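Side-chain contacts in uncharacterized protein (Sus scrofa, PDB 5BNF), which is porcine CD38, a member of the ADP-ribosyl cyclase family with five internal disulfides, in which helices flank a four-stranded parallel sheet: residues F76-K81 against K169-G174; F139-S144 against G174-H179; E149-M154 against H179-S184; H187-W192 against N211-I216; P201-T204 against S208-N211. All blocks are in the same frame, centred on the assembly; numbering follows the deposited sequence.

Interaction 1: F76-K81 against K169-G174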
# COMPACT_ATOMS: atom_id res chain seq x y z
N PHE A 76 7.07 4.61 -4.11
CA PHE A 76 6.98 3.82 -2.89
C PHE A 76 7.70 4.53 -1.75
O PHE A 76 8.72 5.19 -1.96
CB PHE A 76 7.63 2.45 -3.09
CG PHE A 76 6.88 1.54 -4.01
CD1 PHE A 76 5.69 0.95 -3.60
CD2 PHE A 76 7.35 1.26 -5.28
CE1 PHE A 76 4.99 0.09 -4.45
CE2 PHE A 76 6.65 0.40 -6.14
CZ PHE A 76 5.47 -0.18 -5.72
N TRP A 77 7.17 4.39 -0.54
CA TRP A 77 7.78 4.99 0.64
C TRP A 77 7.89 3.85 1.64
O TRP A 77 6.91 3.18 1.94
CB TRP A 77 6.89 6.09 1.21
CG TRP A 77 5.47 5.68 1.25
CD1 TRP A 77 4.55 5.83 0.26
CD2 TRP A 77 4.81 4.96 2.31
NE1 TRP A 77 3.36 5.24 0.62
CE2 TRP A 77 3.49 4.71 1.87
CE3 TRP A 77 5.20 4.51 3.57
CZ2 TRP A 77 2.56 4.02 2.66
CZ3 TRP A 77 4.28 3.82 4.35
CH2 TRP A 77 2.98 3.58 3.89
N SER A 78 9.09 3.60 2.15
CA SER A 78 9.23 2.52 3.10
C SER A 78 9.70 3.02 4.46
O SER A 78 10.87 3.36 4.65
CB SER A 78 10.20 1.45 2.59
OG SER A 78 10.05 0.26 3.33
N LYS A 79 8.74 3.10 5.38
CA LYS A 79 8.96 3.54 6.75
C LYS A 79 9.40 5.01 6.89
O LYS A 79 9.86 5.43 7.94
CB LYS A 79 9.96 2.62 7.45
CG LYS A 79 9.90 2.72 8.96
CD LYS A 79 8.46 2.61 9.47
CE LYS A 79 7.99 3.89 10.16
NZ LYS A 79 8.69 4.14 11.45
N THR A 80 9.24 5.77 5.82
CA THR A 80 9.57 7.18 5.81
C THR A 80 8.23 7.90 5.74
O THR A 80 8.15 9.12 5.63
CB THR A 80 10.45 7.54 4.59
OG1 THR A 80 10.30 8.92 4.27
CG2 THR A 80 10.08 6.68 3.40
N LYS A 81 7.18 7.08 5.81
CA LYS A 81 5.80 7.51 5.77
C LYS A 81 5.61 8.78 6.60
O LYS A 81 5.09 9.78 6.11
CB LYS A 81 4.91 6.38 6.31
CG LYS A 81 3.41 6.61 6.23
CD LYS A 81 2.83 7.04 7.57
CE LYS A 81 1.36 7.40 7.43
NZ LYS A 81 0.75 7.80 8.73
N LYS A 169 14.04 -6.00 4.51
CA LYS A 169 13.54 -7.18 3.81
C LYS A 169 12.26 -7.74 4.42
O LYS A 169 11.64 -8.62 3.83
CB LYS A 169 14.58 -8.31 3.79
CG LYS A 169 15.33 -8.47 2.47
CD LYS A 169 16.28 -9.66 2.56
CE LYS A 169 17.23 -9.75 1.38
NZ LYS A 169 16.56 -10.09 0.09
N THR A 170 11.86 -7.24 5.59
CA THR A 170 10.63 -7.73 6.22
C THR A 170 9.46 -6.76 6.06
O THR A 170 8.34 -7.08 6.43
CB THR A 170 10.82 -7.98 7.74
OG1 THR A 170 10.96 -6.73 8.42
CG2 THR A 170 12.05 -8.83 8.00
N SER A 171 9.72 -5.57 5.52
CA SER A 171 8.66 -4.58 5.32
C SER A 171 7.83 -4.97 4.11
O SER A 171 8.19 -5.88 3.37
CB SER A 171 9.26 -3.19 5.12
OG SER A 171 9.97 -3.11 3.90
N THR A 172 6.72 -4.28 3.89
CA THR A 172 5.86 -4.59 2.75
C THR A 172 6.63 -4.38 1.45
O THR A 172 6.57 -5.20 0.53
CB THR A 172 4.61 -3.69 2.76
OG1 THR A 172 3.89 -3.92 3.97
CG2 THR A 172 3.71 -4.01 1.56
N PHE A 173 7.38 -3.28 1.40
CA PHE A 173 8.17 -2.97 0.23
C PHE A 173 9.21 -4.03 -0.09
O PHE A 173 9.30 -4.50 -1.21
CB PHE A 173 8.89 -1.63 0.38
CG PHE A 173 9.72 -1.27 -0.82
CD1 PHE A 173 9.10 -1.02 -2.04
CD2 PHE A 173 11.09 -1.23 -0.75
CE1 PHE A 173 9.85 -0.74 -3.18
CE2 PHE A 173 11.85 -0.95 -1.88
CZ PHE A 173 11.23 -0.71 -3.10
N GLY A 174 10.00 -4.40 0.91
CA GLY A 174 11.07 -5.36 0.71
C GLY A 174 10.68 -6.81 0.57
O GLY A 174 11.40 -7.58 -0.07
O HOH W 1 12.39 -0.79 3.35
O HOH W 2 7.25 -0.93 3.12
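Phe76, on edge strand 75-77 of the parallel sheet, packs against Phe173 in the first turn of helix 172-180, whose N-cap residue is Ser171. The two rings form the tight part of the contact. Phe173 reaches out from the helix with CG anti to its backbone N (chi1 -180°), and the two side chains cross at about a right angle. The ring planes are inclined at 45°, an oblique meeting in which Phe173 CE1 comes to 3.8 Å from Phe76 CD2. Phe173 CD1 rests 3.9 Å from Phe76 CB. Val157 of strand 153-160 touches both side chains, and Phe147 of helix 135-149 also meets Phe76.

On the Ser78 side the packing gives way to water. Ser78 CB is still 4.0 Å from Phe173 CB, but its hydroxyl is bonded to two waters. One lies 2.6 Å from Ser78 OG and gives a weak bond to Ser171 OG. The other sits 3.0 Å from Ser78 OG and accepts from Phe173 N at 2.9 Å. Ser171 OG is also bonded to Asp168 O, and it caps the helix by accepting from Gly174 N at 3.3 Å, the N-H...O angle a nearly straight 169°.

Interaction 2: F139-S144 against G174-H179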
# COMPACT_ATOMS: atom_id res chain seq x y z
N PHE A 139 -5.97 -6.84 2.94
CA PHE A 139 -6.33 -5.78 2.03
C PHE A 139 -5.06 -5.06 1.58
O PHE A 139 -4.67 -5.11 0.42
CB PHE A 139 -7.25 -4.79 2.72
CG PHE A 139 -7.50 -3.57 1.90
CD1 PHE A 139 -8.34 -3.62 0.80
CD2 PHE A 139 -6.87 -2.37 2.21
CE1 PHE A 139 -8.53 -2.49 0.01
CE2 PHE A 139 -7.06 -1.24 1.42
CZ PHE A 139 -7.89 -1.30 0.32
N TRP A 140 -4.41 -4.39 2.53
CA TRP A 140 -3.20 -3.64 2.23
C TRP A 140 -2.12 -4.46 1.55
O TRP A 140 -1.39 -3.96 0.70
CB TRP A 140 -2.67 -3.00 3.51
CG TRP A 140 -3.55 -1.89 3.98
CD1 TRP A 140 -4.32 -1.87 5.10
CD2 TRP A 140 -3.74 -0.62 3.34
NE1 TRP A 140 -4.99 -0.68 5.20
CE2 TRP A 140 -4.65 0.11 4.13
CE3 TRP A 140 -3.24 -0.04 2.18
CZ2 TRP A 140 -5.07 1.40 3.80
CZ3 TRP A 140 -3.65 1.25 1.85
CH2 TRP A 140 -4.56 1.95 2.65
N ASN A 141 -2.02 -5.73 1.92
CA ASN A 141 -1.03 -6.62 1.33
C ASN A 141 -1.34 -6.84 -0.14
O ASN A 141 -0.43 -6.84 -0.98
CB ASN A 141 -1.04 -7.97 2.04
CG ASN A 141 0.33 -8.39 2.48
OD1 ASN A 141 1.19 -8.71 1.65
ND2 ASN A 141 0.55 -8.40 3.79
N LEU A 142 -2.62 -7.01 -0.46
CA LEU A 142 -3.05 -7.22 -1.83
C LEU A 142 -2.95 -5.94 -2.67
O LEU A 142 -2.54 -5.98 -3.83
CB LEU A 142 -4.49 -7.74 -1.84
CG LEU A 142 -5.16 -7.90 -3.21
CD1 LEU A 142 -4.30 -8.78 -4.12
CD2 LEU A 142 -6.55 -8.48 -3.02
N LEU A 143 -3.34 -4.82 -2.09
CA LEU A 143 -3.31 -3.54 -2.79
C LEU A 143 -1.88 -3.25 -3.23
O LEU A 143 -1.63 -2.86 -4.37
CB LEU A 143 -3.80 -2.42 -1.87
CG LEU A 143 -4.29 -1.19 -2.64
CD1 LEU A 143 -5.34 -1.64 -3.65
CD2 LEU A 143 -4.86 -0.15 -1.68
N SER A 144 -0.94 -3.46 -2.31
CA SER A 144 0.46 -3.23 -2.58
C SER A 144 0.94 -4.14 -3.70
O SER A 144 1.61 -3.69 -4.63
CB SER A 144 1.28 -3.47 -1.32
OG SER A 144 0.98 -2.49 -0.35
N GLY A 174 10.00 -4.40 0.91
CA GLY A 174 11.07 -5.36 0.71
C GLY A 174 10.68 -6.81 0.57
O GLY A 174 11.40 -7.58 -0.07
N ARG A 175 9.56 -7.21 1.15
CA ARG A 175 9.15 -8.60 1.07
C ARG A 175 8.04 -8.81 0.03
O ARG A 175 7.90 -9.89 -0.53
CB ARG A 175 8.68 -9.05 2.45
CG ARG A 175 8.63 -10.55 2.63
CD ARG A 175 7.27 -10.94 3.17
NE ARG A 175 6.78 -9.89 4.06
CZ ARG A 175 5.50 -9.58 4.20
NH1 ARG A 175 4.57 -10.23 3.52
NH2 ARG A 175 5.16 -8.58 5.01
N VAL A 176 7.27 -7.76 -0.24
CA VAL A 176 6.19 -7.88 -1.21
C VAL A 176 6.38 -7.06 -2.50
O VAL A 176 6.62 -7.62 -3.56
CB VAL A 176 4.85 -7.48 -0.59
CG1 VAL A 176 3.77 -7.47 -1.65
CG2 VAL A 176 4.50 -8.46 0.51
N GLU A 177 6.27 -5.74 -2.38
CA GLU A 177 6.36 -4.85 -3.52
C GLU A 177 7.55 -5.04 -4.46
O GLU A 177 7.34 -5.30 -5.64
CB GLU A 177 6.27 -3.40 -3.04
CG GLU A 177 4.93 -3.13 -2.39
CD GLU A 177 4.88 -1.80 -1.67
OE1 GLU A 177 5.84 -1.48 -0.94
OE2 GLU A 177 3.88 -1.08 -1.83
N VAL A 178 8.78 -4.93 -3.97
CA VAL A 178 9.94 -5.09 -4.86
C VAL A 178 9.87 -6.33 -5.74
O VAL A 178 10.21 -6.27 -6.91
CB VAL A 178 11.29 -5.17 -4.10
CG1 VAL A 178 12.43 -4.72 -5.02
CG2 VAL A 178 11.27 -4.33 -2.86
N HIS A 179 9.43 -7.45 -5.17
CA HIS A 179 9.34 -8.71 -5.90
C HIS A 179 8.19 -8.76 -6.89
O HIS A 179 8.21 -9.57 -7.80
CB HIS A 179 9.21 -9.89 -4.92
CG HIS A 179 10.35 -10.01 -3.97
ND1 HIS A 179 11.57 -10.54 -4.33
CD2 HIS A 179 10.48 -9.62 -2.68
CE1 HIS A 179 12.40 -10.47 -3.31
NE2 HIS A 179 11.76 -9.91 -2.29
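Two neighbouring helices, 135-149 and 172-180, meet here through Ser144 and Asn141 on the first and Glu177, Val176 and Arg175 on the second. Their short segments run at 27° to each other, with axes 9.7 Å apart at the closest. Ser144 touches Glu177 by both of its side-chain atoms: CB lies 3.8 Å from Glu177 CG, and OG lies 3.5 Å from Glu177 OE2. The hydroxyl does not bond to the carboxylate; swung beside its own backbone N (chi1 -67°), it donates to Trp140 O at 3.0 Å. Ser144 N reaches the same carbonyl oxygen from the opposite face of its plane, so two donors grip that acceptor.

Helix 135-149 leads into strand 153-160, and helix 172-180 connects that strand to the next in a beta-alpha-beta unit, with a wider pi-type turn over 174-177 that takes in Val176 and Glu177. Asn141, one turn earlier than Ser144, brings OD1 to 3.5 Å from Val176 CG2, the branch beside the backbone N. Arg175, bent at chi2 and chi3, crosses the same amide at about a right angle. Amide and guanidinium planes are 47° apart, and Arg175 NH1 stays a long 4.2 Å from Asn141 OD1.

Interaction 3: E149-M154 against H179-S184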
# COMPACT_ATOMS: atom_id res chain seq x y z
N GLU A 149 2.59 -4.70 -9.37
CA GLU A 149 2.45 -5.43 -10.61
C GLU A 149 2.07 -4.53 -11.79
O GLU A 149 2.45 -4.79 -12.92
CB GLU A 149 1.41 -6.54 -10.44
CG GLU A 149 1.76 -7.56 -9.37
CD GLU A 149 0.71 -8.68 -9.25
OE1 GLU A 149 -0.49 -8.36 -9.20
OE2 GLU A 149 1.09 -9.87 -9.21
N ASN A 150 1.32 -3.47 -11.52
CA ASN A 150 0.88 -2.55 -12.57
C ASN A 150 1.85 -1.39 -12.81
O ASN A 150 1.54 -0.46 -13.56
CB ASN A 150 -0.50 -1.96 -12.24
CG ASN A 150 -1.58 -3.01 -12.12
OD1 ASN A 150 -1.68 -3.92 -12.96
ND2 ASN A 150 -2.41 -2.89 -11.09
N ALA A 151 3.00 -1.43 -12.15
CA ALA A 151 3.98 -0.36 -12.32
C ALA A 151 4.67 -0.52 -13.67
O ALA A 151 4.97 -1.63 -14.09
CB ALA A 151 5.00 -0.41 -11.19
N CYS A 152 4.91 0.60 -14.34
CA CYS A 152 5.58 0.60 -15.63
C CYS A 152 6.55 1.76 -15.73
O CYS A 152 6.39 2.79 -15.07
CB CYS A 152 4.55 0.68 -16.78
SG CYS A 152 3.30 2.00 -16.60
N GLY A 153 7.58 1.57 -16.56
CA GLY A 153 8.58 2.60 -16.76
C GLY A 153 9.58 2.66 -15.61
O GLY A 153 10.19 1.65 -15.25
N MET A 154 9.74 3.84 -15.04
CA MET A 154 10.65 4.03 -13.94
C MET A 154 9.88 4.18 -12.63
O MET A 154 8.94 4.98 -12.54
CB MET A 154 11.51 5.26 -14.20
CG MET A 154 12.50 5.57 -13.10
SD MET A 154 11.82 6.76 -11.95
CE MET A 154 12.32 8.28 -12.75
N HIS A 179 9.43 -7.45 -5.17
CA HIS A 179 9.34 -8.71 -5.90
C HIS A 179 8.19 -8.76 -6.89
O HIS A 179 8.21 -9.57 -7.80
CB HIS A 179 9.21 -9.89 -4.92
CG HIS A 179 10.35 -10.01 -3.97
ND1 HIS A 179 11.57 -10.54 -4.33
CD2 HIS A 179 10.48 -9.62 -2.68
CE1 HIS A 179 12.40 -10.47 -3.31
NE2 HIS A 179 11.76 -9.91 -2.29
N SER A 180 7.19 -7.91 -6.71
CA SER A 180 6.06 -7.90 -7.62
C SER A 180 6.25 -6.97 -8.82
O SER A 180 5.36 -6.85 -9.66
CB SER A 180 4.77 -7.52 -6.88
OG SER A 180 4.38 -8.56 -5.99
N LEU A 181 7.40 -6.31 -8.90
CA LEU A 181 7.66 -5.43 -10.04
C LEU A 181 7.87 -6.29 -11.27
O LEU A 181 8.60 -7.28 -11.23
CB LEU A 181 8.89 -4.57 -9.78
CG LEU A 181 8.74 -3.54 -8.66
CD1 LEU A 181 10.11 -2.98 -8.30
CD2 LEU A 181 7.81 -2.43 -9.12
N GLN A 182 7.23 -5.92 -12.37
CA GLN A 182 7.34 -6.68 -13.62
C GLN A 182 8.51 -6.17 -14.46
O GLN A 182 8.46 -5.05 -14.97
CB GLN A 182 6.06 -6.53 -14.45
CG GLN A 182 4.78 -6.96 -13.76
CD GLN A 182 4.60 -8.46 -13.75
OE1 GLN A 182 5.22 -9.16 -12.95
NE2 GLN A 182 3.77 -8.96 -14.65
N PRO A 183 9.57 -6.98 -14.62
CA PRO A 183 10.74 -6.60 -15.41
C PRO A 183 10.35 -6.15 -16.82
O PRO A 183 10.93 -5.22 -17.38
CB PRO A 183 11.57 -7.88 -15.45
CG PRO A 183 11.25 -8.54 -14.16
CD PRO A 183 9.75 -8.33 -14.04
N SER A 184 9.34 -6.82 -17.36
CA SER A 184 8.84 -6.53 -18.70
C SER A 184 8.17 -5.17 -18.83
O SER A 184 7.96 -4.67 -19.93
CB SER A 184 7.86 -7.62 -19.13
OG SER A 184 6.85 -7.80 -18.16
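Glu149, the last residue of helix 135-149, lies against Ser180 in the weakly bonded last part of helix 172-180, touching it by its inner atoms. CB is 4.0 Å from Ser180 O. CG stands beside the backbone N (chi1 -60°) and comes closer, 3.7 Å from Ser180 O, while also lying 3.9 Å from Ser180 CB. Beyond CG the chain runs extended, and OE1 at its tip forms a salt bridge with Arg146 of the same helix. The backbone adds to the contact: Glu149 CA approaches Ser180 O at 3.4 Å in a CA-H...O contact, bent to 139° at the hydrogen.

Gln182 approaches Glu149 from the loop beyond, and the contact is made by its aliphatic part. Its CG is 3.3 Å from Glu149 O, and a bend at chi2 then turns the rest of the chain. Deeper in, Ala151 CB meets one methyl of Leu181, CD2, at 4.0 Å, a small apolar patch completed by Val186 and Leu189 of strand 186-194. Lys185 NZ bonds to Ala151 O and, weakly, to Glu149 O; next to Ala151, Cys152 is bridged to Cys71. The arrangement belongs to a beta-alpha-beta unit, made of strand 153-160, helix 172-180 and strand 186-194, where the loop leaving the helix passes the link between helix 135-149 and the first strand.

Interaction 4: H187-W192 against N211-I216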
# COMPACT_ATOMS: atom_id res chain seq x y z
N HIS A 187 11.77 -0.93 -16.05
CA HIS A 187 13.17 -1.06 -16.45
C HIS A 187 14.13 -0.49 -15.42
O HIS A 187 15.27 -0.94 -15.29
CB HIS A 187 13.40 -0.37 -17.79
CG HIS A 187 13.01 1.07 -17.80
ND1 HIS A 187 13.59 2.01 -16.97
CD2 HIS A 187 12.06 1.74 -18.51
CE1 HIS A 187 13.02 3.18 -17.16
NE2 HIS A 187 12.08 3.05 -18.09
N THR A 188 13.69 0.52 -14.67
CA THR A 188 14.55 1.14 -13.69
C THR A 188 13.84 1.41 -12.39
O THR A 188 12.66 1.75 -12.37
CB THR A 188 15.11 2.50 -14.20
OG1 THR A 188 15.90 2.29 -15.37
CG2 THR A 188 15.96 3.18 -13.14
N LEU A 189 14.57 1.27 -11.29
CA LEU A 189 14.05 1.58 -9.98
C LEU A 189 15.05 2.53 -9.36
O LEU A 189 16.24 2.23 -9.30
CB LEU A 189 13.92 0.33 -9.10
CG LEU A 189 13.38 0.63 -7.70
CD1 LEU A 189 12.71 -0.60 -7.14
CD2 LEU A 189 14.49 1.10 -6.78
N LYS A 190 14.59 3.69 -8.94
CA LYS A 190 15.47 4.67 -8.34
C LYS A 190 15.16 4.80 -6.87
O LYS A 190 13.99 4.91 -6.49
CB LYS A 190 15.31 6.02 -9.04
CG LYS A 190 15.83 6.03 -10.47
CD LYS A 190 15.18 7.11 -11.32
CE LYS A 190 15.17 8.46 -10.63
NZ LYS A 190 16.53 8.91 -10.22
N ALA A 191 16.19 4.76 -6.04
CA ALA A 191 15.97 4.88 -4.61
C ALA A 191 16.54 6.20 -4.11
O ALA A 191 17.60 6.62 -4.56
CB ALA A 191 16.63 3.72 -3.88
N TRP A 192 15.82 6.85 -3.21
CA TRP A 192 16.26 8.11 -2.63
C TRP A 192 16.39 7.91 -1.12
O TRP A 192 15.41 7.54 -0.46
CB TRP A 192 15.26 9.25 -2.88
CG TRP A 192 14.94 9.54 -4.33
CD1 TRP A 192 13.88 9.06 -5.04
CD2 TRP A 192 15.70 10.34 -5.23
NE1 TRP A 192 13.93 9.52 -6.34
CE2 TRP A 192 15.05 10.30 -6.48
CE3 TRP A 192 16.88 11.08 -5.11
CZ2 TRP A 192 15.53 10.98 -7.61
CZ3 TRP A 192 17.36 11.76 -6.23
CH2 TRP A 192 16.69 11.70 -7.46
N ASN A 211 22.37 -2.47 -0.71
CA ASN A 211 22.97 -3.44 -1.60
C ASN A 211 22.05 -4.66 -1.68
O ASN A 211 22.00 -5.34 -2.70
CB ASN A 211 24.35 -3.86 -1.09
CG ASN A 211 24.98 -4.93 -1.96
OD1 ASN A 211 25.42 -4.66 -3.07
ND2 ASN A 211 25.00 -6.16 -1.46
N GLU A 212 21.31 -4.92 -0.61
CA GLU A 212 20.39 -6.05 -0.62
C GLU A 212 19.30 -5.79 -1.64
O GLU A 212 18.85 -6.70 -2.33
CB GLU A 212 19.76 -6.27 0.75
CG GLU A 212 20.73 -6.72 1.80
CD GLU A 212 20.04 -7.01 3.12
OE1 GLU A 212 19.37 -6.10 3.65
OE2 GLU A 212 20.16 -8.16 3.60
N LEU A 213 18.88 -4.52 -1.73
CA LEU A 213 17.84 -4.12 -2.67
C LEU A 213 18.38 -4.22 -4.09
O LEU A 213 17.71 -4.72 -5.00
CB LEU A 213 17.37 -2.69 -2.39
CG LEU A 213 16.47 -2.03 -3.45
CD1 LEU A 213 15.24 -2.90 -3.70
CD2 LEU A 213 16.05 -0.63 -2.98
N GLN A 214 19.59 -3.72 -4.28
CA GLN A 214 20.23 -3.76 -5.58
C GLN A 214 20.34 -5.19 -6.13
O GLN A 214 20.00 -5.45 -7.28
CB GLN A 214 21.61 -3.12 -5.48
CG GLN A 214 22.57 -3.52 -6.59
CD GLN A 214 23.03 -2.33 -7.41
OE1 GLN A 214 23.57 -1.36 -6.88
NE2 GLN A 214 22.82 -2.41 -8.72
N LEU A 215 20.79 -6.13 -5.30
CA LEU A 215 20.91 -7.52 -5.75
C LEU A 215 19.57 -8.08 -6.18
O LEU A 215 19.48 -8.84 -7.14
CB LEU A 215 21.54 -8.38 -4.66
CG LEU A 215 23.07 -8.52 -4.69
CD1 LEU A 215 23.75 -7.23 -5.13
CD2 LEU A 215 23.53 -8.93 -3.31
N ILE A 216 18.51 -7.71 -5.46
CA ILE A 216 17.18 -8.17 -5.83
C ILE A 216 16.89 -7.73 -7.26
O ILE A 216 16.48 -8.52 -8.09
CB ILE A 216 16.11 -7.56 -4.92
CG1 ILE A 216 16.16 -8.23 -3.53
CG2 ILE A 216 14.74 -7.70 -5.58
CD1 ILE A 216 15.24 -7.59 -2.50
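Leu213 of helix 208-219 faces Leu189 and Ala191, alternate residues on one side of strand 186-194. The contact across the segments is wholly apolar and light. A single methyl, Leu213 CD2, serves both partners: it lies 4.5 Å from Leu189 CD2 and 4.5 Å from Ala191 CB. Leu213 swings CG opposite its N (chi1 170°) and extends from the helix toward the strand. Leu189 extends likewise from its own backbone (chi1 179°), and the two leucines meet through their CD2 methyls, whereas alanine offers just its CB. The chains span a wide backbone gap, Ala191 CA lying 9.4 Å from Leu213 CA.

No hydrogen bond crosses between the segments; they run within each segment and from the strand to its neighbours in the sheet. In the helix, Leu215 N donates to Asn211 O at 3.0 Å. On the strand, His187 ND1 and Thr188 OG1 are hydrogen-bonded at 2.8 Å, the hydroxyl lying in the plane of the imidazole at its edge. Backbone bonds join Thr188 to Val155 and Leu189 to Thr225.

Other elements fill in around the leucines. Leu213 also packs on Val178 of helix 172-180, and Leu189 on Leu181 and Val155. Helix 208-219 thus packs on the sheet beside helix 172-180, as the connection of the beta-alpha-beta unit between strands 186-194 and 223-229.

Interaction 5: P201-T204 against S208-N211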
# COMPACT_ATOMS: atom_id res chain seq x y z
N PRO A 201 24.47 10.36 8.64
CA PRO A 201 23.73 9.21 8.12
C PRO A 201 23.95 7.90 8.86
O PRO A 201 25.09 7.46 9.06
CB PRO A 201 24.21 9.12 6.67
CG PRO A 201 24.50 10.54 6.33
CD PRO A 201 25.23 11.01 7.56
N ARG A 202 22.85 7.28 9.28
CA ARG A 202 22.89 5.99 9.96
C ARG A 202 23.03 4.93 8.87
O ARG A 202 23.59 3.85 9.09
CB ARG A 202 21.59 5.76 10.74
CG ARG A 202 21.41 6.66 11.94
CD ARG A 202 22.21 6.15 13.13
NE ARG A 202 21.82 4.80 13.50
CZ ARG A 202 22.32 4.13 14.53
NH1 ARG A 202 23.25 4.69 15.30
NH2 ARG A 202 21.91 2.90 14.80
N ASP A 203 22.51 5.25 7.69
CA ASP A 203 22.57 4.35 6.55
C ASP A 203 22.69 5.20 5.29
O ASP A 203 22.09 6.27 5.20
CB ASP A 203 21.32 3.48 6.51
CG ASP A 203 21.50 2.23 5.68
OD1 ASP A 203 22.65 1.76 5.57
OD2 ASP A 203 20.50 1.71 5.15
N THR A 204 23.46 4.74 4.32
CA THR A 204 23.65 5.50 3.09
C THR A 204 23.49 4.58 1.90
O THR A 204 23.27 3.38 2.06
CB THR A 204 25.06 6.12 3.04
OG1 THR A 204 26.01 5.08 2.77
CG2 THR A 204 25.41 6.76 4.37
N SER A 208 25.05 -1.88 3.28
CA SER A 208 24.69 -3.24 2.92
C SER A 208 23.18 -3.39 2.71
O SER A 208 22.73 -4.22 1.93
CB SER A 208 25.18 -4.22 3.99
OG SER A 208 24.63 -3.92 5.25
N SER A 209 22.40 -2.57 3.40
CA SER A 209 20.94 -2.63 3.28
C SER A 209 20.50 -2.33 1.85
O SER A 209 19.70 -3.07 1.28
CB SER A 209 20.29 -1.61 4.23
OG SER A 209 18.88 -1.74 4.21
N ILE A 210 21.02 -1.25 1.29
CA ILE A 210 20.67 -0.87 -0.07
C ILE A 210 21.26 -1.83 -1.07
O ILE A 210 20.73 -2.01 -2.16
CB ILE A 210 21.11 0.58 -0.34
CG1 ILE A 210 20.14 1.53 0.36
CG2 ILE A 210 21.15 0.87 -1.84
CD1 ILE A 210 20.77 2.78 0.90
N ASN A 211 22.37 -2.47 -0.71
CA ASN A 211 22.97 -3.44 -1.60
C ASN A 211 22.05 -4.66 -1.68
O ASN A 211 22.00 -5.34 -2.70
CB ASN A 211 24.35 -3.86 -1.09
CG ASN A 211 24.98 -4.93 -1.96
OD1 ASN A 211 25.42 -4.66 -3.07
ND2 ASN A 211 25.00 -6.16 -1.46
O HOH W 3 22.27 0.88 2.85
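Asp203 points its carboxylate at Ser209, where the loop after strand 186-194 enters helix 208-219 over a bridging water; Cys205, between the segments, is bridged to Cys226 of strand 223-229. Both side chains extend from their backbones, chi1 -160° in Asp203 and -175° in Ser209, yet they do not bond to each other. Asp203 OD2 comes against the Ser209 methylene, 3.5 Å from CB, and lies farther from the hydroxyl, 3.9 Å from OG. Each of these oxygens has its partner in the loop after strand 153-160: OD2 bonds to Ala166 N and Ser209 OG to Phe167 N. Ile210 is directed toward the 201-204 loop, though the fit of its CD1 there is doubtful; it also packs on Phe224 and Cys226.

The water accepts from Ile210 N at 2.9 Å, donates to Thr204 O at 2.8 Å, and gives a weak bond to Asp203 OD1 at 2.9 Å. Thr204, whose CB points away from the helix, bonds through OG1 to Ser206 N. The water therefore serves an amide of the opening helical turn, and a carboxylate beside this helix start would probably be favoured by the helix dipole.

In the fold
Interactions 1, 2 and 3 share helix 172-180, taking its N-terminal end, its flank and its exit, while interactions 4 and 5 share helix 208-219. Interactions 1, 4 and 5 are buried; 2 and 3 are only partly so. Chemistry follows position. Against the sheet, interaction 4 is purely aliphatic and interaction 1 aromatic, with water at its margin. Between helices, interaction 2 brings polar groups together without a direct bond; at the helix ends and loops of interaction 3, aliphatic stems and backbone oxygens meet. Interactions 1 and 5 both set water at the start of a helix. Val178 of interaction 2 also packs on Ile216 of interaction 4.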